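Local atomic coordinates of glutathione reductase (Bartonella henselae, PDB entry 3O0H), a protein that probably catalyses the NADPH-dependent reduction of glutathione disulfide to glutathione, as a dimeric flavoenzyme of the pyridine nucleotide-disulfide oxidoreductase family that carries FAD. Residues K313-V324 and D340-A348; P369-E378 and V423-G433. All coordinates share one frame; numbering follows the deposited sequence.

Interaction 1: residues K313-V324 and D340-A348; sequences KMTTNVSHIWAV and DAMCFVKNA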
ATOM      1  N   LYS B 313      13.590 -15.044  28.132  1.00 21.66           N
ATOM      2  CA  LYS B 313      13.234 -13.798  28.802  1.00 21.61           C
ATOM      3  C   LYS B 313      14.251 -12.663  28.470  1.00 19.48           C
ATOM      4  O   LYS B 313      14.210 -11.564  29.048  1.00 19.04           O
ATOM      5  CB  LYS B 313      13.123 -14.041  30.293  1.00 23.59           C
ATOM      6  CG  LYS B 313      11.991 -15.034  30.667  1.00 28.71           C
ATOM      7  CD  LYS B 313      12.512 -16.166  31.559  1.00 35.83           C
ATOM      8  CE  LYS B 313      11.435 -17.201  31.908  1.00 40.85           C
ATOM      9  NZ  LYS B 313      10.968 -18.072  30.762  1.00 44.54           N
ATOM     10  N   MET B 314      15.105 -12.917  27.482  1.00 17.70           N
ATOM     11  CA  MET B 314      16.165 -11.982  27.061  1.00 15.85           C
ATOM     12  C   MET B 314      17.320 -11.898  28.104  1.00 14.98           C
ATOM     13  O   MET B 314      18.159 -10.981  28.042  1.00 12.60           O
ATOM     14  CB  MET B 314      15.627 -10.570  26.748  1.00 16.03           C
ATOM     15  CG  MET B 314      14.391 -10.503  25.854  1.00 19.10           C
ATOM     16  SD  MET B 314      14.665 -11.440  24.378  1.00 20.84           S
ATOM     17  CE  MET B 314      15.814 -10.447  23.520  1.00 14.95           C
ATOM     18  N   THR B 315      17.390 -12.886  28.992  1.00 15.93           N
ATOM     19  CA  THR B 315      18.423 -12.946  30.042  1.00 16.34           C
ATOM     20  C   THR B 315      19.662 -13.662  29.501  1.00 15.01           C
ATOM     21  O   THR B 315      19.582 -14.743  28.862  1.00 13.62           O
ATOM     22  CB  THR B 315      17.976 -13.752  31.294  1.00 18.59           C
ATOM     23  OG1 THR B 315      16.552 -13.676  31.469  1.00 21.36           O
ATOM     24  CG2 THR B 315      18.684 -13.228  32.601  1.00 17.98           C
ATOM     25  N   THR B 316      20.807 -13.094  29.813  1.00 14.74           N
ATOM     26  CA  THR B 316      22.078 -13.821  29.669  1.00 14.80           C
ATOM     27  C   THR B 316      22.208 -14.939  30.722  1.00 16.09           C
ATOM     28  O   THR B 316      21.309 -15.182  31.569  1.00 15.80           O
ATOM     29  CB  THR B 316      23.326 -12.862  29.729  1.00 14.03           C
ATOM     30  OG1 THR B 316      23.589 -12.490  31.086  1.00 13.90           O
ATOM     31  CG2 THR B 316      23.104 -11.572  28.845  1.00 11.56           C
ATOM     32  N   ASN B 317      23.349 -15.635  30.681  1.00 16.44           N
ATOM     33  CA  ASN B 317      23.707 -16.586  31.735  1.00 16.69           C
ATOM     34  C   ASN B 317      24.063 -15.936  33.080  1.00 16.83           C
ATOM     35  O   ASN B 317      24.281 -16.648  34.039  1.00 17.91           O
ATOM     36  CB  ASN B 317      24.828 -17.520  31.266  1.00 17.84           C
ATOM     37  CG  ASN B 317      26.149 -16.783  31.035  1.00 15.12           C
ATOM     38  OD1 ASN B 317      26.180 -15.728  30.455  1.00 13.82           O
ATOM     39  ND2 ASN B 317      27.234 -17.358  31.515  1.00 19.05           N
ATOM     40  N   VAL B 318      24.137 -14.608  33.136  1.00 15.31           N
ATOM     41  CA  VAL B 318      24.266 -13.868  34.372  1.00 15.35           C
ATOM     42  C   VAL B 318      22.931 -13.181  34.671  1.00 16.13           C
ATOM     43  O   VAL B 318      22.494 -12.302  33.919  1.00 13.95           O
ATOM     44  CB  VAL B 318      25.393 -12.813  34.297  1.00 14.77           C
ATOM     45  CG1 VAL B 318      25.549 -12.070  35.638  1.00 15.15           C
ATOM     46  CG2 VAL B 318      26.699 -13.524  33.901  1.00 15.66           C
ATOM     47  N   SER B 319      22.324 -13.571  35.796  1.00 16.87           N
ATOM     48  CA  SER B 319      20.901 -13.350  36.048  1.00 18.30           C
ATOM     49  C   SER B 319      20.461 -11.861  36.065  1.00 17.45           C
ATOM     50  O   SER B 319      19.310 -11.599  35.864  1.00 17.43           O
ATOM     51  CB  SER B 319      20.457 -14.088  37.331  1.00 20.55           C
ATOM     52  OG  SER B 319      21.038 -13.474  38.498  1.00 22.67           O
ATOM     53  N   HIS B 320      21.376 -10.926  36.293  1.00 17.10           N
ATOM     54  CA  HIS B 320      21.087  -9.455  36.252  1.00 17.03           C
ATOM     55  C   HIS B 320      21.579  -8.759  34.973  1.00 15.53           C
ATOM     56  O   HIS B 320      21.565  -7.518  34.878  1.00 15.45           O
ATOM     57  CB  HIS B 320      21.696  -8.763  37.482  1.00 17.45           C
ATOM     58  CG  HIS B 320      23.183  -8.754  37.477  1.00 17.44           C
ATOM     59  ND1 HIS B 320      23.925  -9.829  37.926  1.00 16.82           N
ATOM     60  CD2 HIS B 320      24.073  -7.821  37.041  1.00 11.91           C
ATOM     61  CE1 HIS B 320      25.211  -9.549  37.774  1.00 18.01           C
ATOM     62  NE2 HIS B 320      25.325  -8.349  37.225  1.00 17.40           N
ATOM     63  N   ILE B 321      21.991  -9.553  33.980  1.00 14.56           N
ATOM     64  CA  ILE B 321      22.432  -9.024  32.694  1.00 13.19           C
ATOM     65  C   ILE B 321      21.526  -9.573  31.574  1.00 13.55           C
ATOM     66  O   ILE B 321      21.321 -10.804  31.461  1.00 15.10           O
ATOM     67  CB  ILE B 321      23.919  -9.310  32.419  1.00 12.72           C
ATOM     68  CG1 ILE B 321      24.787  -8.823  33.583  1.00 13.14           C
ATOM     69  CG2 ILE B 321      24.393  -8.605  31.129  1.00 12.68           C
ATOM     70  CD1 ILE B 321      26.315  -9.156  33.456  1.00  9.31           C
ATOM     71  N   TRP B 322      20.953  -8.648  30.794  1.00 13.27           N
ATOM     72  CA  TRP B 322      20.026  -8.984  29.712  1.00 14.64           C
ATOM     73  C   TRP B 322      20.618  -8.426  28.444  1.00 12.60           C
ATOM     74  O   TRP B 322      21.588  -7.683  28.512  1.00 13.01           O
ATOM     75  CB  TRP B 322      18.646  -8.363  29.968  1.00 15.26           C
ATOM     76  CG  TRP B 322      17.747  -9.031  31.041  1.00 19.28           C
ATOM     77  CD1 TRP B 322      16.687  -9.887  30.806  1.00 19.61           C
ATOM     78  CD2 TRP B 322      17.773  -8.817  32.444  1.00 22.76           C
ATOM     79  NE1 TRP B 322      16.093 -10.229  31.967  1.00 25.65           N
ATOM     80  CE2 TRP B 322      16.730  -9.597  33.004  1.00 24.53           C
ATOM     81  CE3 TRP B 322      18.565  -8.042  33.286  1.00 21.89           C
ATOM     82  CZ2 TRP B 322      16.463  -9.634  34.366  1.00 28.26           C
ATOM     83  CZ3 TRP B 322      18.307  -8.071  34.640  1.00 26.16           C
ATOM     84  CH2 TRP B 322      17.264  -8.873  35.182  1.00 30.10           C
ATOM     85  N   ALA B 323      20.063  -8.786  27.281  1.00 11.83           N
ATOM     86  CA  ALA B 323      20.537  -8.236  25.983  1.00 11.12           C
ATOM     87  C   ALA B 323      19.362  -8.256  25.012  1.00 11.90           C
ATOM     88  O   ALA B 323      18.510  -9.154  25.099  1.00 13.16           O
ATOM     89  CB  ALA B 323      21.719  -9.049  25.396  1.00 11.68           C
ATOM     90  N   VAL B 324      19.316  -7.284  24.100  1.00 11.92           N
ATOM     91  CA  VAL B 324      18.235  -7.129  23.132  1.00 11.18           C
ATOM     92  C   VAL B 324      18.856  -6.733  21.796  1.00 11.73           C
ATOM     93  O   VAL B 324      19.937  -6.114  21.765  1.00 10.98           O
ATOM     94  CB  VAL B 324      17.220  -6.039  23.594  1.00 12.44           C
ATOM     95  CG1 VAL B 324      16.486  -6.515  24.839  1.00 11.88           C
ATOM     96  CG2 VAL B 324      17.910  -4.680  23.879  1.00  8.51           C
ATOM     97  N   ASP B 340      12.083  -7.003  21.237  1.00 13.59           N
ATOM     98  CA  ASP B 340      12.991  -7.524  22.298  1.00 13.90           C
ATOM     99  C   ASP B 340      12.951  -6.606  23.542  1.00 13.89           C
ATOM    100  O   ASP B 340      12.851  -7.079  24.670  1.00 14.34           O
ATOM    101  CB  ASP B 340      14.428  -7.577  21.817  1.00 12.41           C
ATOM    102  CG  ASP B 340      14.740  -8.735  20.841  1.00 13.06           C
ATOM    103  OD1 ASP B 340      13.904  -9.606  20.600  1.00 14.27           O
ATOM    104  OD2 ASP B 340      15.886  -8.750  20.330  1.00 13.34           O
ATOM    105  N   ALA B 341      13.051  -5.288  23.321  1.00 12.35           N
ATOM    106  CA  ALA B 341      13.073  -4.309  24.417  1.00 13.28           C
ATOM    107  C   ALA B 341      11.806  -4.359  25.222  1.00 15.19           C
ATOM    108  O   ALA B 341      11.849  -4.318  26.459  1.00 14.82           O
ATOM    109  CB  ALA B 341      13.353  -2.852  23.898  1.00 12.97           C
ATOM    110  N   MET B 342      10.667  -4.484  24.531  1.00 16.17           N
ATOM    111  CA  MET B 342       9.394  -4.571  25.223  1.00 17.89           C
ATOM    112  C   MET B 342       9.339  -5.835  26.061  1.00 17.95           C
ATOM    113  O   MET B 342       8.816  -5.816  27.179  1.00 19.13           O
ATOM    114  CB  MET B 342       8.203  -4.557  24.252  1.00 18.78           C
ATOM    115  CG  MET B 342       8.153  -3.343  23.270  1.00 22.27           C
ATOM    116  SD  MET B 342       7.867  -1.797  24.121  1.00 32.81           S
ATOM    117  CE  MET B 342       6.049  -1.864  24.278  1.00 34.12           C
ATOM    118  N   CYS B 343       9.832  -6.934  25.502  1.00 16.93           N
ATOM    119  CA  CYS B 343       9.872  -8.202  26.235  0.50 17.43           C
ATOM    120  C   CYS B 343      10.768  -8.080  27.460  1.00 17.39           C
ATOM    121  O   CYS B 343      10.430  -8.567  28.546  1.00 17.70           O
ATOM    122  CB  CYS B 343      10.352  -9.332  25.315  0.50 16.89           C
ATOM    123  SG  CYS B 343       9.154  -9.726  24.035  0.50 15.92           S
ATOM    124  N   PHE B 344      11.903  -7.402  27.297  1.00 15.87           N
ATOM    125  CA  PHE B 344      12.840  -7.216  28.413  1.00 15.72           C
ATOM    126  C   PHE B 344      12.217  -6.430  29.563  1.00 16.81           C
ATOM    127  O   PHE B 344      12.326  -6.838  30.695  1.00 18.22           O
ATOM    128  CB  PHE B 344      14.138  -6.529  27.944  1.00 14.23           C
ATOM    129  CG  PHE B 344      14.864  -5.822  29.032  1.00 12.53           C
ATOM    130  CD1 PHE B 344      15.592  -6.539  29.985  1.00 14.56           C
ATOM    131  CD2 PHE B 344      14.763  -4.442  29.165  1.00 13.94           C
ATOM    132  CE1 PHE B 344      16.257  -5.865  31.032  1.00 15.22           C
ATOM    133  CE2 PHE B 344      15.423  -3.771  30.195  1.00 15.40           C
ATOM    134  CZ  PHE B 344      16.174  -4.485  31.128  1.00 15.51           C
ATOM    135  N   VAL B 345      11.508  -5.342  29.265  1.00 17.70           N
ATOM    136  CA  VAL B 345      10.929  -4.508  30.312  1.00 19.38           C
ATOM    137  C   VAL B 345       9.849  -5.246  31.114  1.00 21.72           C
ATOM    138  O   VAL B 345       9.833  -5.176  32.351  1.00 22.32           O
ATOM    139  CB  VAL B 345      10.406  -3.164  29.798  1.00 20.32           C
ATOM    140  CG1 VAL B 345       9.764  -2.382  30.965  1.00 24.30           C
ATOM    141  CG2 VAL B 345      11.549  -2.342  29.169  1.00 19.39           C
ATOM    142  N   LYS B 346       8.975  -5.953  30.424  1.00 22.43           N
ATOM    143  CA  LYS B 346       7.984  -6.850  31.063  1.00 24.62           C
ATOM    144  C   LYS B 346       8.642  -7.922  31.983  1.00 25.72           C
ATOM    145  O   LYS B 346       8.266  -8.073  33.133  1.00 28.65           O
ATOM    146  CB  LYS B 346       7.100  -7.502  29.979  1.00 23.93           C
ATOM    147  N   ASN B 347       9.648  -8.637  31.501  1.00 25.48           N
ATOM    148  CA  ASN B 347      10.290  -9.703  32.299  1.00 25.14           C
ATOM    149  C   ASN B 347      11.117  -9.220  33.491  1.00 25.59           C
ATOM    150  O   ASN B 347      11.068  -9.797  34.586  1.00 25.30           O
ATOM    151  CB  ASN B 347      11.180 -10.537  31.365  1.00 24.55           C
ATOM    152  CG  ASN B 347      10.367 -11.493  30.517  1.00 26.27           C
ATOM    153  OD1 ASN B 347       9.522 -12.173  31.040  1.00 33.70           O
ATOM    154  ND2 ASN B 347      10.611 -11.529  29.222  1.00 28.32           N
ATOM    155  N   ALA B 348      11.894  -8.162  33.286  1.00 23.99           N
ATOM    156  CA  ALA B 348      12.852  -7.730  34.307  1.00 24.76           C
ATOM    157  C   ALA B 348      12.141  -7.064  35.471  1.00 27.09           C
ATOM    158  O   ALA B 348      12.561  -7.196  36.622  1.00 27.06           O
ATOM    159  CB  ALA B 348      13.833  -6.773  33.708  1.00 23.07           C
TER

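Interaction 2: residues P369-E378 and V423-G433; sequences PEIGTVGLSE and VGAHVLGENAG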
ATOM      1  N   PRO B 369      12.809  -2.721  -8.643  1.00 13.91           N
ATOM      2  CA  PRO B 369      11.560  -2.812  -7.878  1.00 13.16           C
ATOM      3  C   PRO B 369      11.717  -3.290  -6.426  1.00 13.10           C
ATOM      4  O   PRO B 369      12.665  -4.003  -6.110  1.00 12.39           O
ATOM      5  CB  PRO B 369      10.712  -3.825  -8.677  1.00 13.91           C
ATOM      6  CG  PRO B 369      11.675  -4.498  -9.614  1.00 15.88           C
ATOM      7  CD  PRO B 369      12.836  -3.623  -9.817  1.00 14.53           C
ATOM      8  N   GLU B 370      10.792  -2.802  -5.595  1.00 12.87           N
ATOM      9  CA  GLU B 370      10.678  -3.096  -4.196  1.00 12.76           C
ATOM     10  C   GLU B 370      10.186  -4.520  -3.982  1.00 11.08           C
ATOM     11  O   GLU B 370       9.475  -5.100  -4.822  1.00 10.45           O
ATOM     12  CB  GLU B 370       9.672  -2.136  -3.526  1.00 12.86           C
ATOM     13  CG  GLU B 370       9.997  -0.675  -3.609  1.00 15.03           C
ATOM     14  CD  GLU B 370       8.754   0.174  -3.333  1.00 18.29           C
ATOM     15  OE1 GLU B 370       8.427   0.325  -2.127  1.00 18.35           O
ATOM     16  OE2 GLU B 370       8.128   0.643  -4.328  1.00 18.78           O
ATOM     17  N   ILE B 371      10.582  -5.072  -2.838  1.00 11.07           N
ATOM     18  CA  ILE B 371      10.225  -6.417  -2.440  1.00 10.47           C
ATOM     19  C   ILE B 371       9.576  -6.395  -1.037  1.00 10.28           C
ATOM     20  O   ILE B 371      10.009  -5.637  -0.147  1.00 10.32           O
ATOM     21  CB  ILE B 371      11.485  -7.308  -2.390  1.00 11.04           C
ATOM     22  CG1 ILE B 371      11.903  -7.711  -3.794  1.00  9.47           C
ATOM     23  CG2 ILE B 371      11.258  -8.599  -1.558  1.00 10.78           C
ATOM     24  CD1 ILE B 371      13.357  -8.338  -3.838  1.00 10.55           C
ATOM     25  N   GLY B 372       8.558  -7.226  -0.881  1.00 11.11           N
ATOM     26  CA  GLY B 372       7.981  -7.582   0.403  1.00  9.93           C
ATOM     27  C   GLY B 372       7.781  -9.083   0.483  1.00 11.38           C
ATOM     28  O   GLY B 372       7.387  -9.758  -0.505  1.00 10.19           O
ATOM     29  N   THR B 373       8.035  -9.648   1.665  1.00 10.21           N
ATOM     30  CA  THR B 373       7.959 -11.097   1.822  1.00 10.77           C
ATOM     31  C   THR B 373       7.637 -11.482   3.280  1.00 10.23           C
ATOM     32  O   THR B 373       8.094 -10.832   4.221  1.00 11.29           O
ATOM     33  CB  THR B 373       9.273 -11.767   1.359  1.00 11.26           C
ATOM     34  OG1 THR B 373       9.140 -13.210   1.365  1.00 11.90           O
ATOM     35  CG2 THR B 373      10.462 -11.301   2.223  1.00 11.27           C
ATOM     36  N   VAL B 374       6.814 -12.487   3.427  1.00 11.44           N
ATOM     37  CA  VAL B 374       6.455 -13.043   4.746  1.00 11.45           C
ATOM     38  C   VAL B 374       6.249 -14.523   4.611  1.00 11.86           C
ATOM     39  O   VAL B 374       5.690 -14.996   3.637  1.00 11.07           O
ATOM     40  CB  VAL B 374       5.182 -12.317   5.346  1.00 12.42           C
ATOM     41  CG1 VAL B 374       4.018 -12.335   4.410  1.00 12.13           C
ATOM     42  CG2 VAL B 374       4.788 -12.861   6.708  1.00 12.81           C
ATOM     43  N   GLY B 375       6.704 -15.268   5.597  1.00 13.42           N
ATOM     44  CA  GLY B 375       6.532 -16.721   5.592  1.00 13.60           C
ATOM     45  C   GLY B 375       7.405 -17.434   4.579  1.00 14.27           C
ATOM     46  O   GLY B 375       8.449 -16.930   4.184  1.00 14.58           O
ATOM     47  N   LEU B 376       6.963 -18.611   4.172  1.00 14.57           N
ATOM     48  CA  LEU B 376       7.815 -19.532   3.440  1.00 16.04           C
ATOM     49  C   LEU B 376       7.889 -19.242   1.950  1.00 16.14           C
ATOM     50  O   LEU B 376       6.863 -19.085   1.277  1.00 15.31           O
ATOM     51  CB  LEU B 376       7.324 -20.944   3.612  1.00 17.92           C
ATOM     52  CG  LEU B 376       7.344 -21.494   5.048  1.00 19.93           C
ATOM     53  CD1 LEU B 376       6.699 -22.832   5.042  1.00 22.97           C
ATOM     54  CD2 LEU B 376       8.796 -21.534   5.662  1.00 20.75           C
ATOM     55  N   SER B 377       9.120 -19.219   1.448  1.00 16.49           N
ATOM     56  CA  SER B 377       9.355 -19.319  -0.012  1.00 15.78           C
ATOM     57  C   SER B 377       8.707 -20.555  -0.595  1.00 17.67           C
ATOM     58  O   SER B 377       8.446 -21.566   0.075  1.00 18.00           O
ATOM     59  CB  SER B 377      10.854 -19.373  -0.305  1.00 15.45           C
ATOM     60  OG  SER B 377      11.385 -20.620   0.167  1.00 15.66           O
ATOM     61  N   GLU B 378       8.446 -20.482  -1.880  1.00 17.83           N
ATOM     62  CA  GLU B 378       7.916 -21.598  -2.596  1.00 19.68           C
ATOM     63  C   GLU B 378       8.744 -22.879  -2.370  1.00 21.47           C
ATOM     64  O   GLU B 378       8.202 -23.959  -2.073  1.00 21.07           O
ATOM     65  CB  GLU B 378       7.818 -21.200  -4.083  1.00 19.63           C
ATOM     66  CG  GLU B 378       7.395 -22.298  -4.968  1.00 21.12           C
ATOM     67  CD  GLU B 378       6.916 -21.835  -6.343  1.00 20.27           C
ATOM     68  OE1 GLU B 378       6.789 -20.618  -6.620  1.00 19.85           O
ATOM     69  OE2 GLU B 378       6.628 -22.728  -7.132  1.00 24.44           O
ATOM     70  N   VAL B 423       0.697 -19.950   3.861  1.00 13.59           N
ATOM     71  CA  VAL B 423       1.935 -20.087   4.609  1.00 13.87           C
ATOM     72  C   VAL B 423       3.079 -19.224   4.121  1.00 14.09           C
ATOM     73  O   VAL B 423       4.123 -19.155   4.780  1.00 14.31           O
ATOM     74  CB  VAL B 423       2.418 -21.542   4.623  1.00 15.43           C
ATOM     75  CG1 VAL B 423       1.336 -22.447   5.307  1.00 15.80           C
ATOM     76  CG2 VAL B 423       2.772 -22.041   3.218  1.00 15.26           C
ATOM     77  N   GLY B 424       2.909 -18.578   2.977  1.00 13.87           N
ATOM     78  CA  GLY B 424       3.910 -17.635   2.469  1.00 13.63           C
ATOM     79  C   GLY B 424       3.267 -16.638   1.504  1.00 13.20           C
ATOM     80  O   GLY B 424       2.298 -16.975   0.823  1.00 13.74           O
ATOM     81  N   ALA B 425       3.816 -15.424   1.443  1.00 12.43           N
ATOM     82  CA  ALA B 425       3.330 -14.402   0.530  1.00 12.18           C
ATOM     83  C   ALA B 425       4.525 -13.515   0.149  1.00 12.07           C
ATOM     84  O   ALA B 425       5.285 -13.058   1.026  1.00 10.89           O
ATOM     85  CB  ALA B 425       2.192 -13.540   1.178  1.00 10.28           C
ATOM     86  N   HIS B 426       4.634 -13.263  -1.157  1.00 11.82           N
ATOM     87  CA  HIS B 426       5.800 -12.640  -1.789  1.00 12.19           C
ATOM     88  C   HIS B 426       5.356 -11.645  -2.841  1.00 11.96           C
ATOM     89  O   HIS B 426       4.514 -11.964  -3.669  1.00 12.60           O
ATOM     90  CB  HIS B 426       6.686 -13.727  -2.400  1.00 11.84           C
ATOM     91  CG  HIS B 426       6.911 -14.861  -1.465  1.00 13.90           C
ATOM     92  ND1 HIS B 426       7.704 -14.745  -0.341  1.00 13.93           N
ATOM     93  CD2 HIS B 426       6.355 -16.098  -1.415  1.00 12.23           C
ATOM     94  CE1 HIS B 426       7.654 -15.879   0.335  1.00 15.34           C
ATOM     95  NE2 HIS B 426       6.864 -16.726  -0.311  1.00 13.03           N
ATOM     96  N   VAL B 427       5.910 -10.432  -2.797  1.00 11.87           N
ATOM     97  CA  VAL B 427       5.426  -9.327  -3.595  1.00 11.90           C
ATOM     98  C   VAL B 427       6.649  -8.590  -4.122  1.00 12.40           C
ATOM     99  O   VAL B 427       7.620  -8.361  -3.385  1.00 11.83           O
ATOM    100  CB  VAL B 427       4.549  -8.369  -2.781  1.00 11.31           C
ATOM    101  CG1 VAL B 427       3.981  -7.197  -3.634  1.00 12.21           C
ATOM    102  CG2 VAL B 427       3.390  -9.078  -2.074  1.00 13.00           C
ATOM    103  N   LEU B 428       6.598  -8.226  -5.388  1.00 12.60           N
ATOM    104  CA  LEU B 428       7.618  -7.395  -5.991  1.00 13.65           C
ATOM    105  C   LEU B 428       6.947  -6.381  -6.873  1.00 14.43           C
ATOM    106  O   LEU B 428       6.137  -6.759  -7.707  1.00 17.72           O
ATOM    107  CB  LEU B 428       8.613  -8.251  -6.759  1.00 14.11           C
ATOM    108  CG  LEU B 428       9.598  -7.446  -7.612  1.00 14.42           C
ATOM    109  CD1 LEU B 428      10.914  -8.169  -7.621  1.00 17.72           C
ATOM    110  CD2 LEU B 428       9.077  -7.190  -9.019  1.00 17.86           C
ATOM    111  N   GLY B 429       7.331  -5.106  -6.731  1.00 13.85           N
ATOM    112  CA  GLY B 429       6.761  -4.005  -7.445  1.00 14.43           C
ATOM    113  C   GLY B 429       6.416  -2.879  -6.473  1.00 14.78           C
ATOM    114  O   GLY B 429       6.826  -2.860  -5.294  1.00 12.21           O
ATOM    115  N   GLU B 430       5.640  -1.950  -6.974  1.00 15.98           N
ATOM    116  CA  GLU B 430       5.395  -0.689  -6.271  1.00 18.45           C
ATOM    117  C   GLU B 430       4.757  -0.915  -4.864  1.00 16.55           C
ATOM    118  O   GLU B 430       3.744  -1.620  -4.730  1.00 15.84           O
ATOM    119  CB  GLU B 430       4.535   0.203  -7.198  1.00 20.23           C
ATOM    120  CG  GLU B 430       3.884   1.390  -6.543  1.00 26.26           C
ATOM    121  CD  GLU B 430       3.277   2.325  -7.559  1.00 32.08           C
ATOM    122  OE1 GLU B 430       3.784   2.345  -8.719  1.00 35.92           O
ATOM    123  OE2 GLU B 430       2.284   3.012  -7.195  1.00 40.28           O
ATOM    124  N   ASN B 431       5.390  -0.347  -3.826  1.00 15.84           N
ATOM    125  CA  ASN B 431       4.926  -0.446  -2.443  1.00 15.13           C
ATOM    126  C   ASN B 431       4.837  -1.873  -1.916  1.00 14.16           C
ATOM    127  O   ASN B 431       4.118  -2.136  -0.967  1.00 14.48           O
ATOM    128  CB  ASN B 431       3.575   0.288  -2.284  1.00 16.63           C
ATOM    129  CG  ASN B 431       3.697   1.752  -2.591  1.00 19.00           C
ATOM    130  OD1 ASN B 431       2.885   2.300  -3.305  1.00 24.78           O
ATOM    131  ND2 ASN B 431       4.731   2.393  -2.065  1.00 20.45           N
ATOM    132  N   ALA B 432       5.665  -2.764  -2.461  1.00 14.09           N
ATOM    133  CA  ALA B 432       5.656  -4.172  -2.085  1.00 12.85           C
ATOM    134  C   ALA B 432       5.826  -4.353  -0.556  1.00 12.45           C
ATOM    135  O   ALA B 432       5.208  -5.217   0.019  1.00 11.94           O
ATOM    136  CB  ALA B 432       6.754  -4.937  -2.847  1.00 13.21           C
ATOM    137  N   GLY B 433       6.645  -3.525   0.080  1.00 13.85           N
ATOM    138  CA  GLY B 433       6.781  -3.563   1.534  1.00 13.11           C
ATOM    139  C   GLY B 433       5.503  -3.265   2.305  1.00 12.95           C
ATOM    140  O   GLY B 433       5.198  -3.955   3.303  1.00 13.80           O
TER

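Interaction 1: residues K313-V324 and D340-A348
Trp322 and Phe344 meet edge to face where the end strand 321-323 of the Rossmann-type FAD-binding sheet is covered by helix 334-349. The planes stand at 68°, and the Phe344 edge comes over one face of the indole. Outward along Trp322, CB lies 3.6 Å from Phe344 CD1. CG comes closest, 3.5 Å from Phe344 CD1. CD1 also meets Phe344 CD1, while CD2 and CE3 face Phe344 CE1. Farther out, CE2 and CZ2 meet Ala348 CB, CZ2 at 3.9 Å, and this methyl makes a CH-pi contact over the six-membered ring. The opposite face receives Ser319 O and Thr315 CG2. Phe344 turns its ring toward the strand because chi1 (156°) sets CG opposite the backbone N; its CB still touches Val324 CG1.

Nearer the start of 340-348, Met314 bends at chi2 and chi3 and puts CE against the Asp340 carboxylate. The two side chains cross at about a right angle. That carboxylate is buried but well bonded: OD1 binds Tyr358, and OD2 binds His330 and the Gly325 amide. At the other end, Asn347 lies across Lys313, and its ND2, hydrogen-bonded to Thr354 O, sits 3.5 Å from Lys313 CA.

Interaction 2: residues P369-E378 and V423-G433
Ile371 packs beside Leu428 in an antiparallel pair of strands, 371-375 and 423-428, in the sheet of the dimerisation domain. The strand axes run 4.7 Å apart. Leu428 is the main bump on one face of the pair. Because chi1 (171°) sets its CG opposite the backbone N, the branch reaches the other strand: CD2 fits against the Pro369 ring, 3.8 Å from Pro369 CB, while CD1 reaches Ile371 CG1. Helix 232-245 covers this group.

On the other face, Gly372 has no side chain, and the Ala432 carbonyl O lies where a CB would point. The Ala432 methyl is a separate bump against the backbone, 3.5 Å from Gly372 N and 3.4 Å from Glu370 O. Val374 CG1 sits beside Ala425 CB, and helix 432-444 packs over Ala425 and Val427. Gly375 and Gly424 face each other with CA atoms 4.2 Å apart, and neither has a side chain to force them wider.

The Glu370 side chain reaches over the turn 429-432. Asn431 N bonds to its OE2, 3.0 Å away, from above the carboxylate plane.

The His426 ring wedges between Thr373 and Leu376 and is gripped at two edge positions. ND1 and Thr373 OG1 share a hydrogen bond of 2.7 Å. NE2 donates to Leu376 O at 2.8 Å; that oxygen lies in the plane of the ring, but NE2 meets it from above the carbonyl plane.

Interactions 1 and 2 share no helix or strand. Their centres lie about 32 Å apart, and their nearest atoms about 17 Å. Interaction 1 belongs to the FAD-binding region, with Val324 near the cofactor. Interaction 2 lies in the dimerisation domain, where Asn431 packs on Asn431 of the second subunit. Both contacts are largely buried. Helix on the face of an end strand and its flanking loops gives interaction 1 ring and methyl packing, with no hydrogen bond across it; the polar ends of Asp340 and Asn347 have partners elsewhere in the chain. Strand on strand gives interaction 2 a row of backbone bonds, plus those of histidine and glutamate side chains. It buries more surface, 774 against 468 Å².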